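PDB 6N1B: carbohydrate-binding protein from Flavonifractor plautii, which probably removes the acetyl group from N-acetylgalactosamine of the blood group A antigen, a step in converting A to universal O type blood. Local coordinates for residues S27-K31 against P319-G324; G145-V150 against S198-M204; F192-I196 against G246-G250; K282-S288 against L301-K307; W355-L359 against I386-G390. All coordinates share one frame; numbering follows the deposited sequence.

Contact 1 (S27-K31 against P319-G324); sequences SALNK and PLLSPG
Leu29 and Leu320 meet where the start of the modelled chain rests on a classic beta bulge, formed by Leu320 and Leu321, which both face Leu301 of the adjoining strand 300-306. Side chains and a bridging water, rather than direct backbone pairing, join the two segments. Leu320 turns CG away from its own backbone N (chi1 177°), and its CD1 then reaches Leu29 CG at 3.7 Å, the two side chains slanting past one another. Ala28 CB sits closer to backbone, 3.7 Å from Leu320 O. That carbonyl is otherwise reached through water 1, which accepts from Leu29 N and donates to Leu320 O. Helix 396-404 covers Ala28 and Leu320 through Val402, Leu403 and Met399.

One residue on, Leu321 CD1 fits between Leu29 CB and the aliphatic part of Lys31, coming within 3.7 Å of Lys31 CE. The lysine is fully extended beyond CG, so its methylenes cover the leucine while its ammonium travels on to the loop. There it is shared with Asp330 through a salt bridge. At the lysine tip, Lys31 NZ donates to Ser322 O over 2.8 Å, almost in line with the carbonyl bond (167°).

Contact 2 (G145-V150 against S198-M204); sequences GVGAEV and SPDRYDM. With GLA (alpha-D-galactopyranose), chain B.
Gly147 brings its backbone unusually close to the facing loop: Gly147 CA lies only 4.2 Å from Arg201 CA. With phi 94° and psi -132° and no side chain in the way, it offers a CA-H to Ser198 O at 3.4 Å. The same oxygen accepts from Ala148 N, and Ser198 N returns a bond to Ala148 O, closing an antiparallel hydrogen-bonded pair. Next to it Ala148 CB is pressed against Arg201 O at 3.3 Å.

Met204 points toward the strand. Its chain bends at the last torsion (chi3 -80°), laying CE 3.7 Å from Ala148 O and close to Glu149 CA, while Met204 SD meets Val150 CG2 at 4.0 Å. Water 3 ties Gly145 O to Pro199 O at the other end. Within the turn that precedes Tyr202, Ser198 OG accepts from Asp200 N in an ST turn and donates to Asp203 OD2 at 2.8 Å.

The Tyr202 ring is sandwiched: Arg201 CB lies over the centre of one face, C6 of the alpha-galactose over the centre of the other, 3.7 Å above the plane. Tyr202 OH bonds to Asp141, and Arg201 NH1 to Asp141 O. A sugar carbon resting on an aromatic face is characteristic of carbohydrate-binding sites, here the blood group glycan pocket.

Contact 3 (F192-I196 against G246-G250); sequences FITAI and GITWG
Ile196 and Trp249 meet in one of two apolar patches, their side chains crossing at about a right angle. Ile196 CG1 comes within 3.8 Å of Trp249 CD1, and the terminal Ile196 CD1 lies over one face of the indole. Ala195 CB approaches the pyrrole side, 3.8 Å from Trp249 NE1. Ala195 and Ile196 form a classic beta bulge opposite Val150, and both touch the tryptophan. In the other patch, Ile193 and Ile247 slant across each other through their CG2 methyls, 4.0 Å apart; in each, CG2 is anti to the backbone N and faces the partner, while CG1 lies beside that N.

Polar interactions are fewer and mostly indirect. Water 5 accepts from Trp249 N and donates to Ala195 O, the carbonyl that also meets the ring edge, 3.5 Å from Trp249 CD1. A CA-H contact joins Ala195 CA to Ile247 O at 3.5 Å. The indole is steadied within its own loop by a weak bond from Trp249 NE1 to Gly246 O.

Strand 193-198 is an edge strand of its sheet, and the loop links strands 237-243 and 253-254 of another, so the contact joins sheet to sheet. Arg172 bonds to both Thr194 O and Ile247 O, while Trp249 also packs on Phe218 and Leu220 of strand 217-224.

Contact 4 (K282-S288 against L301-K307); sequences KEFVCIS and LHLTTSK
Leu303 reaches across to Val285 and Ile287 in an antiparallel beta hairpin of strands 283-291 and 300-306, a worked example of two faces with separate chemistry. With its CG swung opposite the backbone N (chi1 -167°), Leu303 turns CD1 over the partner strand, 3.7 Å from Val285 CG1 and obliquely across Ile287. The isoleucine in turn meets Leu301, Ile287 CG2 lying 3.7 Å from Leu301 CD1. Phe339 of strand 333-342 covers both Val285 and Ile287.

On the face bearing Phe284, Cys286 and Ser288, Cys286 and Thr304 meet directly. Cys286 CB touches Thr304 CG2 at 3.7 Å, while Thr304 OG1 is hydrogen-bonded to Phe258 O. The Phe284 ring turns its edge toward the partner backbone, with Ser306 O in its plane 3.5 Å from Phe284 CD1, and meets Tyr277 edge to face. Six reciprocal backbone bonds, from the Phe284-Ser306 pair to the Ser288-His302 pair, hold the register.

Where Lys282 and Glu283 make a G1 beta bulge against Val278, the Glu283 carboxylate slants over Thr305, OE2 lying 3.8 Å from Thr305 CG2. Lys307 bends at chi2 (-74°), and its NZ donates to Lys282 O at 2.9 Å from above the carbonyl plane, 43° out of it.

Contact 5 (W355-L359 against I386-G390); sequences WYSAL and IWRIG
Leu359 leans on the indole of Trp387, and its carbons can be followed one by one across the ring. CB begins near backbone, 3.7 Å from Ile386 O, an oxygen that also takes a CA-H contact from Leu359 CA at 3.1 Å. CG then arrives beside the ring junction, 3.8 Å from Trp387 CD2. From there the branches part: CD1 goes to the CE3 side of the benzene ring, 3.6 Å from Trp387 CE3, whereas CD2 stands over the middle of that ring. The latter is a CH-pi contact almost straight over the ring, with Leu359 CD2 3.5 Å from the centroid and 7° off the ring normal.

The two residues form a non-hydrogen-bonded pair of the antiparallel strands 351-361 and 385-395, the inner pair of a four-stranded sheet that is consistent with one blade of a five-bladed beta-propeller. Ala358 and Arg388 exchange backbone bonds next to it, as do Tyr356 and Gly390. Between these pairs, Ser357 CB touches Ile389 CG1 at 3.9 Å while its hydroxyl bonds to Arg336 O and Thr53. Gly390 has no side chain, and the Tyr356 ring lies against its carbonyl carbon, Tyr356 CD1 being 3.9 Å from Gly390 C. Tyr356 OH bonds to Asp330. Trp387 meets Tyr335 of the glycan pocket edge to face, and the Trp387 side chain comes within about 5 Å (nearest atoms) of the bound beta-galactose.

Contacts 4 and 5 are buried strand pairings, knit by several reciprocal pairs of backbone bonds; contacts 1, 2 and 3 lie farther out, are only partly buried, and rely on loops and bridging waters, contact 2 adding a single reciprocal pair. Contact 1 touches both buried pairings: Leu320 and Leu321 bond to Leu301 of contact 4, while Leu321 packs on Tyr356 of contact 5, and strand 30-31 borders 385-395 in one sheet. Contacts 2 and 3 share the sheet holding strands 148-155 and 193-198 and are stitched by Glu149 to Thr194, but lie across the chain's centre from contact 1. Sugar chemistry marks contact 2 directly and contact 5 at slightly longer range, their centres 26 Å apart.

Contact 1 (S27-K31 against P319-G324)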
# COMPACT_ATOMS: atom_id res chain seq x y z
N SER A 27 15.93 10.61 14.84
CA SER A 27 15.22 9.94 13.67
C SER A 27 13.75 10.19 13.65
O SER A 27 13.09 10.19 14.73
CB SER A 27 15.33 8.44 13.76
OG SER A 27 16.65 8.07 13.77
N ALA A 28 13.16 10.53 12.46
CA ALA A 28 11.71 10.78 12.42
C ALA A 28 10.90 9.58 12.79
O ALA A 28 9.92 9.71 13.50
CB ALA A 28 11.25 11.37 11.17
N LEU A 29 11.31 8.39 12.36
CA LEU A 29 10.76 7.12 12.82
C LEU A 29 11.88 6.23 13.28
O LEU A 29 12.95 6.26 12.73
CB LEU A 29 9.95 6.44 11.70
CG LEU A 29 8.73 7.14 11.15
CD1 LEU A 29 8.19 6.41 9.92
CD2 LEU A 29 7.65 7.37 12.17
N ASN A 30 11.57 5.37 14.27
CA ASN A 30 12.53 4.38 14.75
C ASN A 30 12.25 3.06 14.10
O ASN A 30 11.16 2.47 14.33
CB ASN A 30 12.35 4.29 16.27
CG ASN A 30 12.74 5.61 16.96
OD1 ASN A 30 11.86 6.08 17.79
ND2 ASN A 30 13.81 6.13 16.64
N LYS A 31 13.16 2.58 13.26
CA LYS A 31 12.97 1.27 12.58
C LYS A 31 13.15 0.14 13.59
O LYS A 31 14.08 0.14 14.41
CB LYS A 31 14.04 1.16 11.49
CG LYS A 31 13.87 2.13 10.35
CD LYS A 31 15.12 2.07 9.42
CE LYS A 31 15.01 2.89 8.19
NZ LYS A 31 16.16 2.71 7.29
N PRO A 319 13.15 13.95 5.17
CA PRO A 319 12.46 12.66 4.94
C PRO A 319 11.92 12.08 6.22
O PRO A 319 12.50 12.22 7.30
CB PRO A 319 13.53 11.75 4.34
CG PRO A 319 14.80 12.38 4.79
CD PRO A 319 14.57 13.82 4.96
N LEU A 320 10.77 11.45 6.09
CA LEU A 320 10.22 10.64 7.14
C LEU A 320 11.00 9.32 7.28
O LEU A 320 11.10 8.83 8.46
CB LEU A 320 8.72 10.32 6.80
CG LEU A 320 7.93 9.44 7.69
CD1 LEU A 320 7.78 10.11 9.07
CD2 LEU A 320 6.58 9.09 7.11
N LEU A 321 11.51 8.73 6.25
CA LEU A 321 12.21 7.46 6.36
C LEU A 321 13.14 7.41 5.16
O LEU A 321 12.71 7.71 4.02
CB LEU A 321 11.27 6.27 6.39
CG LEU A 321 11.79 4.96 6.98
CD1 LEU A 321 12.05 5.16 8.45
CD2 LEU A 321 10.86 3.83 6.72
N SER A 322 14.38 6.90 5.37
CA SER A 322 15.36 6.81 4.34
C SER A 322 15.95 5.39 4.26
O SER A 322 15.90 4.69 5.29
CB SER A 322 16.47 7.82 4.63
OG SER A 322 16.02 9.16 4.66
N PRO A 323 16.60 5.04 3.17
CA PRO A 323 17.29 3.74 3.10
C PRO A 323 18.29 3.61 4.24
O PRO A 323 18.92 4.59 4.69
CB PRO A 323 17.96 3.76 1.72
CG PRO A 323 17.19 4.73 0.94
CD PRO A 323 16.64 5.76 1.86
N GLY A 324 18.44 2.36 4.67
CA GLY A 324 19.45 2.03 5.69
C GLY A 324 20.87 2.08 5.13
O GLY A 324 21.12 2.26 3.92
O HOH W 1 13.19 8.28 10.11
O HOH W 2 18.15 5.56 7.45

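Contact 2 (G145-V150 against S198-M204)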
# COMPACT_ATOMS: atom_id res chain seq x y z
N GLY A 145 -1.48 -2.27 -26.05
CA GLY A 145 -2.46 -3.14 -25.40
C GLY A 145 -3.67 -2.40 -24.83
O GLY A 145 -3.99 -1.28 -25.21
N VAL A 146 -4.37 -3.08 -23.92
CA VAL A 146 -5.63 -2.60 -23.41
C VAL A 146 -5.54 -1.58 -22.25
O VAL A 146 -6.54 -1.02 -21.79
CB VAL A 146 -6.59 -3.76 -23.05
CG1 VAL A 146 -6.84 -4.70 -24.22
CG2 VAL A 146 -6.15 -4.52 -21.78
N GLY A 147 -4.34 -1.33 -21.74
CA GLY A 147 -4.14 -0.45 -20.62
C GLY A 147 -4.12 -1.13 -19.28
O GLY A 147 -3.43 -2.11 -19.08
N ALA A 148 -4.87 -0.57 -18.33
CA ALA A 148 -4.85 -1.09 -16.96
C ALA A 148 -6.21 -0.91 -16.31
O ALA A 148 -7.12 -0.22 -16.84
CB ALA A 148 -3.81 -0.36 -16.12
N GLU A 149 -6.36 -1.52 -15.14
CA GLU A 149 -7.57 -1.42 -14.38
C GLU A 149 -7.21 -1.35 -12.87
O GLU A 149 -6.21 -1.91 -12.43
CB GLU A 149 -8.48 -2.64 -14.55
CG GLU A 149 -9.06 -2.77 -15.95
CD GLU A 149 -10.02 -3.92 -16.13
OE1 GLU A 149 -10.31 -4.66 -15.17
OE2 GLU A 149 -10.54 -4.08 -17.25
N VAL A 150 -8.06 -0.66 -12.11
CA VAL A 150 -8.16 -0.89 -10.65
C VAL A 150 -9.25 -1.88 -10.42
O VAL A 150 -10.38 -1.65 -10.90
CB VAL A 150 -8.36 0.44 -9.86
CG1 VAL A 150 -8.57 0.13 -8.40
CG2 VAL A 150 -7.19 1.38 -10.08
N SER A 198 -8.44 2.27 -17.63
CA SER A 198 -7.81 3.32 -18.44
C SER A 198 -7.15 2.69 -19.60
O SER A 198 -6.55 1.65 -19.52
CB SER A 198 -6.71 4.05 -17.60
OG SER A 198 -6.04 4.97 -18.45
N PRO A 199 -7.11 3.41 -20.76
CA PRO A 199 -6.41 2.89 -21.90
C PRO A 199 -4.86 3.02 -21.79
O PRO A 199 -4.16 2.35 -22.56
CB PRO A 199 -6.89 3.75 -23.04
CG PRO A 199 -7.25 5.05 -22.45
CD PRO A 199 -7.86 4.67 -21.07
N ASP A 200 -4.38 3.84 -20.87
CA ASP A 200 -2.92 3.97 -20.65
C ASP A 200 -2.53 2.93 -19.61
O ASP A 200 -3.38 2.51 -18.78
CB ASP A 200 -2.57 5.42 -20.23
CG ASP A 200 -2.57 6.37 -21.44
OD1 ASP A 200 -2.40 5.89 -22.57
OD2 ASP A 200 -2.86 7.47 -21.26
N ARG A 201 -1.29 2.58 -19.61
CA ARG A 201 -0.86 1.43 -18.72
C ARG A 201 -0.55 1.83 -17.29
O ARG A 201 -0.79 1.02 -16.40
CB ARG A 201 0.43 0.82 -19.25
CG ARG A 201 0.18 0.01 -20.55
CD ARG A 201 1.48 -0.53 -21.17
NE ARG A 201 2.22 0.64 -21.74
CZ ARG A 201 3.46 0.57 -22.18
NH1 ARG A 201 4.10 -0.58 -22.24
NH2 ARG A 201 4.00 1.69 -22.66
N TYR A 202 -0.14 3.10 -16.99
CA TYR A 202 0.51 3.42 -15.76
C TYR A 202 0.03 4.70 -15.16
O TYR A 202 0.74 5.42 -14.44
CB TYR A 202 2.05 3.41 -15.92
CG TYR A 202 2.56 2.10 -16.52
CD1 TYR A 202 2.30 0.84 -15.91
CD2 TYR A 202 3.35 2.12 -17.63
CE1 TYR A 202 2.75 -0.31 -16.47
CE2 TYR A 202 3.79 0.93 -18.19
CZ TYR A 202 3.50 -0.28 -17.66
OH TYR A 202 3.90 -1.44 -18.27
N ASP A 203 -1.27 5.01 -15.35
CA ASP A 203 -1.79 6.31 -14.89
C ASP A 203 -2.66 6.25 -13.67
O ASP A 203 -3.20 7.27 -13.32
CB ASP A 203 -2.49 7.06 -16.03
CG ASP A 203 -3.81 6.53 -16.52
OD1 ASP A 203 -4.38 5.59 -15.90
OD2 ASP A 203 -4.37 7.07 -17.52
N MET A 204 -2.67 5.09 -12.96
CA MET A 204 -3.45 4.93 -11.73
C MET A 204 -2.66 4.10 -10.70
O MET A 204 -3.15 3.13 -10.15
CB MET A 204 -4.83 4.20 -12.05
CG MET A 204 -5.60 4.64 -13.03
SD MET A 204 -7.09 3.75 -13.25
CE MET A 204 -6.72 2.26 -14.15
C1 GLA B . 7.32 -0.83 -11.60
C2 GLA B . 6.05 -1.24 -10.78
C3 GLA B . 5.01 -1.85 -11.74
C4 GLA B . 4.69 -0.89 -12.95
C5 GLA B . 6.02 -0.38 -13.60
C6 GLA B . 5.80 0.77 -14.49
O2 GLA B . 6.49 -2.26 -9.81
O3 GLA B . 3.68 -2.33 -10.93
O4 GLA B . 3.96 0.14 -12.40
O5 GLA B . 6.94 0.20 -12.58
O6 GLA B . 7.04 1.20 -15.20
O HOH W 3 -5.31 0.92 -24.55
O HOH W 4 -1.82 0.72 -23.34

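Contact 3 (F192-I196 against G246-G250)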
# COMPACT_ATOMS: atom_id res chain seq x y z
N PHE A 192 -13.95 -10.77 -9.69
CA PHE A 192 -13.55 -9.45 -9.22
C PHE A 192 -14.44 -8.42 -9.85
O PHE A 192 -15.06 -8.71 -10.88
CB PHE A 192 -12.02 -9.19 -9.48
CG PHE A 192 -11.66 -9.18 -10.92
CD1 PHE A 192 -11.91 -8.04 -11.72
CD2 PHE A 192 -11.23 -10.36 -11.56
CE1 PHE A 192 -11.59 -8.04 -13.03
CE2 PHE A 192 -10.99 -10.36 -12.89
CZ PHE A 192 -11.16 -9.21 -13.62
N ILE A 193 -14.39 -7.21 -9.34
CA ILE A 193 -15.03 -6.02 -9.91
C ILE A 193 -13.96 -5.15 -10.52
O ILE A 193 -12.96 -4.89 -9.87
CB ILE A 193 -15.87 -5.31 -8.83
CG1 ILE A 193 -17.02 -6.15 -8.31
CG2 ILE A 193 -16.35 -3.91 -9.28
CD1 ILE A 193 -17.71 -5.68 -7.06
N THR A 194 -14.25 -4.63 -11.74
CA THR A 194 -13.43 -3.58 -12.33
C THR A 194 -13.94 -2.25 -11.79
O THR A 194 -15.07 -1.85 -12.10
CB THR A 194 -13.40 -3.63 -13.84
OG1 THR A 194 -12.89 -4.85 -14.30
CG2 THR A 194 -12.69 -2.41 -14.38
N ALA A 195 -13.18 -1.59 -10.91
CA ALA A 195 -13.53 -0.28 -10.35
C ALA A 195 -13.26 0.81 -11.34
O ALA A 195 -14.08 1.75 -11.44
CB ALA A 195 -12.83 -0.08 -9.05
N ILE A 196 -12.11 0.81 -12.01
CA ILE A 196 -11.68 1.86 -12.95
C ILE A 196 -10.94 1.19 -14.05
O ILE A 196 -10.14 0.27 -13.78
CB ILE A 196 -10.80 2.97 -12.27
CG1 ILE A 196 -11.39 3.43 -10.94
CG2 ILE A 196 -10.60 4.13 -13.16
CD1 ILE A 196 -10.44 4.23 -10.15
N GLY A 246 -17.51 3.15 -3.42
CA GLY A 246 -16.24 2.49 -3.51
C GLY A 246 -16.11 1.63 -4.79
O GLY A 246 -15.04 1.08 -5.09
N ILE A 247 -17.15 1.53 -5.58
CA ILE A 247 -17.29 0.61 -6.71
C ILE A 247 -17.24 1.39 -8.05
O ILE A 247 -16.47 1.04 -8.97
CB ILE A 247 -18.52 -0.28 -6.61
CG1 ILE A 247 -18.34 -1.20 -5.39
CG2 ILE A 247 -18.72 -1.06 -7.91
CD1 ILE A 247 -19.59 -2.01 -5.03
N THR A 248 -18.09 2.42 -8.18
CA THR A 248 -18.16 3.30 -9.35
C THR A 248 -17.63 4.67 -9.02
O THR A 248 -18.04 5.26 -8.08
CB THR A 248 -19.59 3.30 -9.92
OG1 THR A 248 -20.03 1.94 -10.14
CG2 THR A 248 -19.66 4.09 -11.20
N TRP A 249 -16.65 5.13 -9.83
CA TRP A 249 -15.88 6.30 -9.53
C TRP A 249 -16.08 7.42 -10.56
O TRP A 249 -16.27 7.13 -11.75
CB TRP A 249 -14.38 5.89 -9.50
CG TRP A 249 -14.09 4.92 -8.38
CD1 TRP A 249 -14.23 3.55 -8.42
CD2 TRP A 249 -13.67 5.27 -7.04
NE1 TRP A 249 -13.95 3.04 -7.15
CE2 TRP A 249 -13.63 4.08 -6.30
CE3 TRP A 249 -13.44 6.47 -6.40
CZ2 TRP A 249 -13.24 4.08 -4.94
CZ3 TRP A 249 -13.12 6.51 -5.05
CH2 TRP A 249 -13.03 5.28 -4.32
N GLY A 250 -16.00 8.65 -10.04
CA GLY A 250 -16.06 9.82 -10.92
C GLY A 250 -14.78 10.16 -11.57
O GLY A 250 -13.79 9.48 -11.51
O HOH W 5 -15.94 3.56 -12.12

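Contact 4 (K282-S288 against L301-K307)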
# COMPACT_ATOMS: atom_id res chain seq x y z
N LYS A 282 -7.85 15.77 12.92
CA LYS A 282 -8.82 16.49 12.09
C LYS A 282 -8.25 16.71 10.71
O LYS A 282 -8.46 17.79 10.09
CB LYS A 282 -9.32 17.71 12.75
CG LYS A 282 -10.04 17.44 14.10
CD LYS A 282 -10.45 18.81 14.78
CE LYS A 282 -11.71 18.73 15.60
NZ LYS A 282 -11.31 18.75 17.00
N GLU A 283 -7.54 15.74 10.14
CA GLU A 283 -6.94 15.88 8.82
C GLU A 283 -6.62 14.60 8.17
O GLU A 283 -6.55 13.53 8.84
CB GLU A 283 -5.70 16.77 8.83
CG GLU A 283 -4.55 16.14 9.50
CD GLU A 283 -3.34 17.03 9.83
OE1 GLU A 283 -3.27 18.18 9.39
OE2 GLU A 283 -2.40 16.41 10.51
N PHE A 284 -6.45 14.66 6.85
CA PHE A 284 -5.88 13.57 6.08
C PHE A 284 -4.34 13.64 6.21
O PHE A 284 -3.75 14.73 6.20
CB PHE A 284 -6.30 13.61 4.60
CG PHE A 284 -7.75 13.54 4.36
CD1 PHE A 284 -8.57 14.66 4.42
CD2 PHE A 284 -8.35 12.35 4.03
CE1 PHE A 284 -9.97 14.57 4.21
CE2 PHE A 284 -9.71 12.21 3.81
CZ PHE A 284 -10.52 13.32 3.91
N VAL A 285 -3.76 12.44 6.32
CA VAL A 285 -2.32 12.26 6.42
C VAL A 285 -1.90 11.27 5.39
O VAL A 285 -2.52 10.26 5.20
CB VAL A 285 -1.93 11.85 7.86
CG1 VAL A 285 -0.41 11.68 7.95
CG2 VAL A 285 -2.43 12.86 8.89
N CYS A 286 -0.77 11.59 4.70
CA CYS A 286 -0.27 10.69 3.64
C CYS A 286 1.25 10.47 3.83
O CYS A 286 2.01 11.39 4.09
CB CYS A 286 -0.55 11.36 2.28
SG CYS A 286 0.21 10.45 0.88
N ILE A 287 1.59 9.18 3.68
CA ILE A 287 3.00 8.82 3.55
C ILE A 287 3.22 8.54 2.08
O ILE A 287 2.65 7.63 1.49
CB ILE A 287 3.32 7.56 4.45
CG1 ILE A 287 3.24 7.93 5.88
CG2 ILE A 287 4.68 7.06 4.09
CD1 ILE A 287 3.62 6.82 6.85
N SER A 288 4.11 9.35 1.50
CA SER A 288 4.46 9.31 0.07
C SER A 288 5.87 8.73 -0.13
O SER A 288 6.83 9.29 0.42
CB SER A 288 4.40 10.74 -0.50
OG SER A 288 4.94 10.78 -1.79
N LEU A 301 10.62 8.21 2.05
CA LEU A 301 9.25 8.60 2.38
C LEU A 301 9.31 10.06 2.87
O LEU A 301 10.18 10.48 3.59
CB LEU A 301 8.68 7.77 3.54
CG LEU A 301 8.61 6.29 3.30
CD1 LEU A 301 8.02 5.55 4.48
CD2 LEU A 301 7.94 5.89 2.00
N HIS A 302 8.22 10.78 2.49
CA HIS A 302 7.87 12.08 3.04
C HIS A 302 6.41 12.05 3.63
O HIS A 302 5.65 11.24 3.13
CB HIS A 302 8.10 13.26 2.08
CG HIS A 302 9.54 13.69 1.97
ND1 HIS A 302 9.99 14.84 2.65
CD2 HIS A 302 10.59 13.21 1.30
CE1 HIS A 302 11.29 14.97 2.41
NE2 HIS A 302 11.67 14.00 1.61
N LEU A 303 6.16 12.96 4.53
CA LEU A 303 4.84 13.12 5.11
C LEU A 303 4.17 14.37 4.51
O LEU A 303 4.83 15.41 4.46
CB LEU A 303 4.94 13.23 6.63
CG LEU A 303 3.64 13.09 7.43
CD1 LEU A 303 3.21 11.66 7.33
CD2 LEU A 303 3.85 13.58 8.82
N THR A 304 2.88 14.26 4.20
CA THR A 304 2.15 15.41 3.67
C THR A 304 0.74 15.33 4.27
O THR A 304 0.22 14.23 4.49
CB THR A 304 2.21 15.43 2.15
OG1 THR A 304 1.56 16.65 1.72
CG2 THR A 304 1.66 14.23 1.46
N THR A 305 0.12 16.47 4.54
CA THR A 305 -1.17 16.49 5.17
C THR A 305 -2.14 17.43 4.46
O THR A 305 -1.69 18.31 3.68
CB THR A 305 -1.06 16.90 6.64
OG1 THR A 305 -0.70 18.27 6.79
CG2 THR A 305 -0.13 16.05 7.46
N SER A 306 -3.43 17.27 4.75
CA SER A 306 -4.49 18.06 4.10
C SER A 306 -5.73 18.06 4.91
O SER A 306 -6.15 17.03 5.44
CB SER A 306 -4.81 17.40 2.77
OG SER A 306 -5.92 18.03 2.10
N LYS A 307 -6.42 19.24 4.99
CA LYS A 307 -7.68 19.31 5.66
C LYS A 307 -8.80 18.65 4.88
O LYS A 307 -9.82 18.28 5.46
CB LYS A 307 -8.02 20.74 5.96
CG LYS A 307 -7.18 21.30 6.98
CD LYS A 307 -7.59 20.73 8.40
CE LYS A 307 -6.70 20.92 9.65
NZ LYS A 307 -7.67 20.51 10.74

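Contact 5 (W355-L359 against I386-G390)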
# COMPACT_ATOMS: atom_id res chain seq x y z
N TRP A 355 4.22 0.27 8.52
CA TRP A 355 4.67 -1.01 7.85
C TRP A 355 5.26 -0.56 6.57
O TRP A 355 4.57 -0.09 5.65
CB TRP A 355 3.50 -1.98 7.72
CG TRP A 355 2.98 -2.50 9.03
CD1 TRP A 355 3.35 -3.68 9.58
CD2 TRP A 355 2.04 -1.89 9.95
NE1 TRP A 355 2.72 -3.80 10.80
CE2 TRP A 355 1.89 -2.75 11.04
CE3 TRP A 355 1.29 -0.69 9.95
CZ2 TRP A 355 1.08 -2.43 12.11
CZ3 TRP A 355 0.47 -0.40 10.97
CH2 TRP A 355 0.38 -1.26 12.07
N TYR A 356 6.62 -0.61 6.46
CA TYR A 356 7.32 -0.13 5.30
C TYR A 356 7.89 -1.22 4.48
O TYR A 356 8.49 -2.15 5.03
CB TYR A 356 8.39 0.93 5.65
CG TYR A 356 9.71 0.47 6.25
CD1 TYR A 356 9.85 0.29 7.63
CD2 TYR A 356 10.78 0.34 5.49
CE1 TYR A 356 11.10 -0.03 8.20
CE2 TYR A 356 12.03 0.08 6.01
CZ TYR A 356 12.23 -0.09 7.34
OH TYR A 356 13.43 -0.34 7.91
N SER A 357 7.74 -1.17 3.17
CA SER A 357 8.49 -2.07 2.32
C SER A 357 9.76 -1.42 1.85
O SER A 357 9.89 -0.16 1.88
CB SER A 357 7.63 -2.64 1.22
OG SER A 357 7.21 -1.66 0.24
N ALA A 358 10.74 -2.24 1.49
CA ALA A 358 12.04 -1.73 1.05
C ALA A 358 12.74 -2.81 0.25
O ALA A 358 12.29 -3.94 0.14
CB ALA A 358 12.87 -1.24 2.21
N LEU A 359 13.87 -2.40 -0.34
CA LEU A 359 14.72 -3.32 -1.14
C LEU A 359 16.17 -3.15 -0.71
O LEU A 359 16.58 -2.05 -0.37
CB LEU A 359 14.61 -3.01 -2.64
CG LEU A 359 13.30 -3.32 -3.33
CD1 LEU A 359 12.21 -2.30 -3.07
CD2 LEU A 359 13.53 -3.47 -4.79
N ILE A 386 16.56 -7.67 -3.19
CA ILE A 386 15.64 -8.45 -2.37
C ILE A 386 14.58 -7.50 -1.82
O ILE A 386 14.85 -6.42 -1.36
CB ILE A 386 16.36 -9.17 -1.21
CG1 ILE A 386 17.33 -10.23 -1.69
CG2 ILE A 386 15.39 -9.78 -0.21
CD1 ILE A 386 16.68 -11.52 -2.19
N TRP A 387 13.33 -7.97 -1.89
CA TRP A 387 12.14 -7.22 -1.47
C TRP A 387 11.62 -7.73 -0.13
O TRP A 387 11.27 -8.95 -0.05
CB TRP A 387 10.99 -7.35 -2.49
CG TRP A 387 11.30 -7.03 -3.93
CD1 TRP A 387 12.04 -7.74 -4.78
CD2 TRP A 387 10.78 -5.89 -4.68
NE1 TRP A 387 12.02 -7.19 -6.08
CE2 TRP A 387 11.27 -6.02 -6.01
CE3 TRP A 387 9.97 -4.84 -4.36
CZ2 TRP A 387 10.93 -5.15 -7.03
CZ3 TRP A 387 9.67 -3.88 -5.37
CH2 TRP A 387 10.16 -4.08 -6.67
N ARG A 388 11.47 -6.87 0.87
CA ARG A 388 10.85 -7.27 2.13
C ARG A 388 9.97 -6.14 2.69
O ARG A 388 10.00 -4.98 2.25
CB ARG A 388 11.95 -7.53 3.23
CG ARG A 388 12.99 -8.59 2.95
CD ARG A 388 12.42 -9.99 2.81
NE ARG A 388 13.55 -10.90 2.64
CZ ARG A 388 13.47 -12.14 2.23
NH1 ARG A 388 12.28 -12.69 1.93
NH2 ARG A 388 14.59 -12.86 2.09
N ILE A 389 9.20 -6.52 3.73
CA ILE A 389 8.36 -5.59 4.51
C ILE A 389 8.80 -5.63 5.95
O ILE A 389 8.90 -6.72 6.55
CB ILE A 389 6.85 -6.02 4.45
CG1 ILE A 389 6.33 -5.89 3.02
CG2 ILE A 389 6.03 -5.20 5.41
CD1 ILE A 389 5.00 -6.66 2.79
N GLY A 390 9.05 -4.44 6.50
CA GLY A 390 9.39 -4.23 7.90
C GLY A 390 8.50 -3.21 8.59
O GLY A 390 7.40 -2.97 8.11